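PDB 3TL8: effector protein HopAB2 from Pseudomonas syringae pv. tomato, which suppresses programmed cell death and immunity in susceptible plants, but is recognised in tomato by the Pto resistance protein and then triggers a hypersensitive response. Local coordinates for residues L69-P72 / L73-S77; S77-N81 / V82-P86. All coordinates share one frame; numbering follows the deposited sequence.

How the interactions relate
Both interactions belong to the BAK1-binding domain of the effector, an all-helical piece, and they lie at the two ends of one short helix, 73-81. Coming from helix 54-65, the chain runs through the extended residues 69-72 and enters this helix in interaction 1, where the carbonyl of Pro72 accepts amides of the first turn. Interaction 2 follows directly, sharing Ser77, and closes the last turn as the chain reverses into residues 82-86 on its way to helix 98-109. The contacts are consecutive rather than nested or crossed, their centres about 9 Å apart. They meet where Ile71 of the incoming loop packs on Leu79 and Pro86.

Interaction 1: residues L69-P72 / L73-S77; sequences LPIP and LDIGS
Pro72, at the N-cap position of helix 73-81, meets Ile75 and Gly76 of the first turn through its carbonyl and its ring. The polar part rests on one carbonyl. Pro72 O receives the amide of Gly76 at 2.6 Å (Gly76 N), a fairly straight bond with an N-H...O angle of 154° and the donor almost in line with the C=O. The amide of Ile75 adds a second, weak bond to Pro72 O, with Ile75 N 3.1 Å away and the hydrogen well off line at 122°. One oxygen thus ties the incoming loop to two successive residues of the turn.

Apolar contacts run beside these bonds. The Pro72 ring and the Ile75 side chain lie alongside each other and point the same way, with Pro72 CB 3.3 Å from Ile75 CG2. The branch that does the touching is placed by the first torsion of Ile75 (chi1 166°): CG1 extends anti to the backbone N, leaving CG2 wedged between N and the carbonyl carbon, against the proline. Beyond the contact, Ile75 also packs on Leu57 of helix 54-65, and Ile71 reaches Pro86 and Ser87. Within it, the extended Ile71 chain lays its CD1 over the glycine backbone, 3.9 Å from Gly76 CA.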
loop_
_atom_site.group_PDB
_atom_site.type_symbol
_atom_site.label_atom_id
_atom_site.label_comp_id
_atom_site.label_asym_id
_atom_site.label_seq_id
_atom_site.Cartn_x
_atom_site.Cartn_y
_atom_site.Cartn_z
ATOM N N LEU B 69 -11.341 -12.331 -2.556
ATOM C CA LEU B 69 -12.257 -13.462 -2.547
ATOM C C LEU B 69 -11.469 -14.733 -2.867
ATOM O O LEU B 69 -10.667 -14.742 -3.796
ATOM C CB LEU B 69 -13.366 -13.231 -3.577
ATOM C CG LEU B 69 -14.638 -14.081 -3.512
ATOM C CD1 LEU B 69 -15.293 -13.976 -2.146
ATOM C CD2 LEU B 69 -15.616 -13.664 -4.604
ATOM N N PRO B 70 -11.689 -15.810 -2.089
ATOM C CA PRO B 70 -10.902 -17.040 -2.234
ATOM C C PRO B 70 -11.148 -17.733 -3.571
ATOM O O PRO B 70 -12.292 -17.946 -3.978
ATOM C CB PRO B 70 -11.394 -17.912 -1.077
ATOM C CG PRO B 70 -12.772 -17.429 -0.811
ATOM C CD PRO B 70 -12.734 -15.946 -1.062
ATOM N N ILE B 71 -10.052 -18.084 -4.233
ATOM C CA ILE B 71 -10.077 -18.617 -5.585
ATOM C C ILE B 71 -10.689 -20.031 -5.674
ATOM O O ILE B 71 -10.395 -20.904 -4.850
ATOM C CB ILE B 71 -8.653 -18.606 -6.160
ATOM C CG1 ILE B 71 -8.591 -19.373 -7.483
ATOM C CG2 ILE B 71 -7.692 -19.175 -5.140
ATOM C CD1 ILE B 71 -7.226 -19.355 -8.117
ATOM N N PRO B 72 -11.561 -20.248 -6.673
ATOM C CA PRO B 72 -12.236 -21.539 -6.846
ATOM C C PRO B 72 -11.264 -22.693 -7.114
ATOM O O PRO B 72 -10.325 -22.552 -7.899
ATOM C CB PRO B 72 -13.139 -21.301 -8.065
ATOM C CG PRO B 72 -13.363 -19.828 -8.084
ATOM C CD PRO B 72 -12.069 -19.231 -7.611
ATOM N N LEU B 73 -11.496 -23.824 -6.454
ATOM C CA LEU B 73 -10.672 -25.011 -6.636
ATOM C C LEU B 73 -10.825 -25.506 -8.068
ATOM O O LEU B 73 -9.874 -26.003 -8.677
ATOM C CB LEU B 73 -11.097 -26.094 -5.645
ATOM C CG LEU B 73 -11.070 -25.661 -4.176
ATOM C CD1 LEU B 73 -12.021 -26.495 -3.334
ATOM C CD2 LEU B 73 -9.653 -25.703 -3.611
ATOM N N ASP B 74 -12.041 -25.362 -8.587
ATOM C CA ASP B 74 -12.341 -25.571 -9.996
ATOM C C ASP B 74 -11.198 -25.022 -10.846
ATOM O O ASP B 74 -10.539 -25.754 -11.588
ATOM C CB ASP B 74 -13.666 -24.853 -10.321
ATOM C CG ASP B 74 -13.952 -24.739 -11.821
ATOM O OD1 ASP B 74 -13.019 -24.847 -12.646
ATOM O OD2 ASP B 74 -15.131 -24.511 -12.174
ATOM N N ILE B 75 -10.951 -23.728 -10.704
ATOM C CA ILE B 75 -10.007 -23.027 -11.560
ATOM C C ILE B 75 -8.585 -22.958 -10.992
ATOM O O ILE B 75 -7.618 -22.810 -11.737
ATOM C CB ILE B 75 -10.542 -21.634 -11.890
ATOM C CG1 ILE B 75 -9.446 -20.758 -12.482
ATOM C CG2 ILE B 75 -11.129 -20.998 -10.651
ATOM C CD1 ILE B 75 -9.971 -19.484 -13.062
ATOM N N GLY B 76 -8.456 -23.079 -9.677
ATOM C CA GLY B 76 -7.140 -23.140 -9.065
ATOM C C GLY B 76 -6.282 -24.150 -9.805
ATOM O O GLY B 76 -5.162 -23.844 -10.224
ATOM N N SER B 77 -6.823 -25.352 -9.983
ATOM C CA SER B 77 -6.147 -26.385 -10.762
ATOM C C SER B 77 -5.907 -25.921 -12.200
ATOM O O SER B 77 -4.783 -25.984 -12.695
ATOM C CB SER B 77 -6.939 -27.691 -10.750
ATOM O OG SER B 77 -6.267 -28.693 -11.499
#

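Interaction 2: residues S77-N81 / V82-P86; sequences SALQN and VGINP
Gly83 and Ile84 turn back onto Gln80 and Leu79 in a Schellman motif that ends helix 73-81, and Gly83 to Pro86 form the motif that interacts with Pto kinase. Val82 N makes the last regular helical bond before it, to Ala78 O at 3.2 Å, with the donor tilted 32° from the carbonyl plane. The valine CB rests 3.6 Å from Leu79 O, and its side chain also packs on Ala43 and Leu47 of helix 29-49. Gly83 then leaves the helical conformation with a positive phi of 91° and gives a weak bond from its N to Gln80 O. Ile84 N makes the second, also weak, bond of the motif, reaching Leu79 O at 2.8 Å. This reversal brings the Ile84 side chain obliquely across that of Leu79, CB to CB 4.1 Å, the hydrophobic pair that characteristically accompanies such a cap; both residues also touch Leu102 of helix 98-109. The first torsion of Leu79 (chi1 -68°) sets CG beside the backbone N, and the second then spreads the methyls: CD2 approaches Ile84 CD1, while Leu79 CD1 comes to 4.1 Å from Pro86 CG.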
loop_
_atom_site.group_PDB
_atom_site.type_symbol
_atom_site.label_atom_id
_atom_site.label_comp_id
_atom_site.label_asym_id
_atom_site.label_seq_id
_atom_site.Cartn_x
_atom_site.Cartn_y
_atom_site.Cartn_z
ATOM N N SER B 77 -6.823 -25.352 -9.983
ATOM C CA SER B 77 -6.147 -26.385 -10.762
ATOM C C SER B 77 -5.907 -25.921 -12.200
ATOM O O SER B 77 -4.783 -25.984 -12.695
ATOM C CB SER B 77 -6.939 -27.691 -10.750
ATOM O OG SER B 77 -6.267 -28.693 -11.499
ATOM N N ALA B 78 -6.952 -25.440 -12.863
ATOM C CA ALA B 78 -6.799 -24.933 -14.221
ATOM C C ALA B 78 -5.621 -23.944 -14.349
ATOM O O ALA B 78 -4.850 -24.011 -15.310
ATOM C CB ALA B 78 -8.092 -24.295 -14.693
ATOM N N LEU B 79 -5.488 -23.035 -13.385
ATOM C CA LEU B 79 -4.371 -22.093 -13.366
ATOM C C LEU B 79 -3.064 -22.814 -13.057
ATOM O O LEU B 79 -2.028 -22.543 -13.673
ATOM C CB LEU B 79 -4.598 -21.001 -12.316
ATOM C CG LEU B 79 -5.727 -19.997 -12.539
ATOM C CD1 LEU B 79 -6.035 -19.278 -11.242
ATOM C CD2 LEU B 79 -5.380 -19.008 -13.641
ATOM N N GLN B 80 -3.126 -23.719 -12.084
ATOM C CA GLN B 80 -1.983 -24.524 -11.682
ATOM C C GLN B 80 -1.492 -25.346 -12.871
ATOM O O GLN B 80 -0.297 -25.595 -13.041
ATOM C CB GLN B 80 -2.408 -25.453 -10.549
ATOM C CG GLN B 80 -1.263 -26.025 -9.750
ATOM C CD GLN B 80 -0.462 -24.949 -9.055
ATOM O OE1 GLN B 80 0.319 -24.238 -9.688
ATOM N NE2 GLN B 80 -0.657 -24.815 -7.746
ATOM N N ASN B 81 -2.443 -25.768 -13.690
ATOM C CA ASN B 81 -2.159 -26.489 -14.915
ATOM C C ASN B 81 -1.328 -25.607 -15.853
ATOM O O ASN B 81 -0.337 -26.050 -16.437
ATOM C CB ASN B 81 -3.489 -26.915 -15.551
ATOM C CG ASN B 81 -3.356 -27.300 -17.005
ATOM O OD1 ASN B 81 -3.182 -26.438 -17.869
ATOM N ND2 ASN B 81 -3.464 -28.596 -17.291
ATOM N N VAL B 82 -1.731 -24.347 -15.964
ATOM C CA VAL B 82 -1.029 -23.365 -16.789
ATOM C C VAL B 82 0.220 -22.818 -16.078
ATOM O O VAL B 82 0.950 -21.973 -16.607
ATOM C CB VAL B 82 -1.996 -22.232 -17.237
ATOM C CG1 VAL B 82 -1.455 -20.842 -16.889
ATOM C CG2 VAL B 82 -2.312 -22.365 -18.722
ATOM N N GLY B 83 0.478 -23.326 -14.880
ATOM C CA GLY B 83 1.666 -22.935 -14.149
ATOM C C GLY B 83 1.458 -21.752 -13.225
ATOM O O GLY B 83 2.329 -21.452 -12.405
ATOM N N ILE B 84 0.314 -21.081 -13.355
ATOM C CA ILE B 84 -0.017 -19.960 -12.477
ATOM C C ILE B 84 -0.487 -20.461 -11.123
ATOM O O ILE B 84 -1.578 -21.018 -11.003
ATOM C CB ILE B 84 -1.121 -19.058 -13.061
ATOM C CG1 ILE B 84 -0.655 -18.402 -14.358
ATOM C CG2 ILE B 84 -1.519 -17.991 -12.049
ATOM C CD1 ILE B 84 -1.714 -17.550 -15.014
ATOM N N ASN B 85 0.334 -20.248 -10.103
ATOM C CA ASN B 85 0.011 -20.722 -8.765
ATOM C C ASN B 85 -1.029 -19.865 -8.052
ATOM O O ASN B 85 -0.772 -18.701 -7.741
ATOM C CB ASN B 85 1.277 -20.807 -7.904
ATOM C CG ASN B 85 2.379 -21.639 -8.550
ATOM O OD1 ASN B 85 2.118 -22.517 -9.376
ATOM N ND2 ASN B 85 3.621 -21.365 -8.167
ATOM N N PRO B 86 -2.220 -20.428 -7.808
ATOM C CA PRO B 86 -3.048 -19.802 -6.780
ATOM C C PRO B 86 -2.283 -19.958 -5.476
ATOM O O PRO B 86 -1.631 -20.992 -5.313
ATOM C CB PRO B 86 -4.296 -20.685 -6.761
ATOM C CG PRO B 86 -4.369 -21.259 -8.120
ATOM C CD PRO B 86 -2.943 -21.486 -8.530
#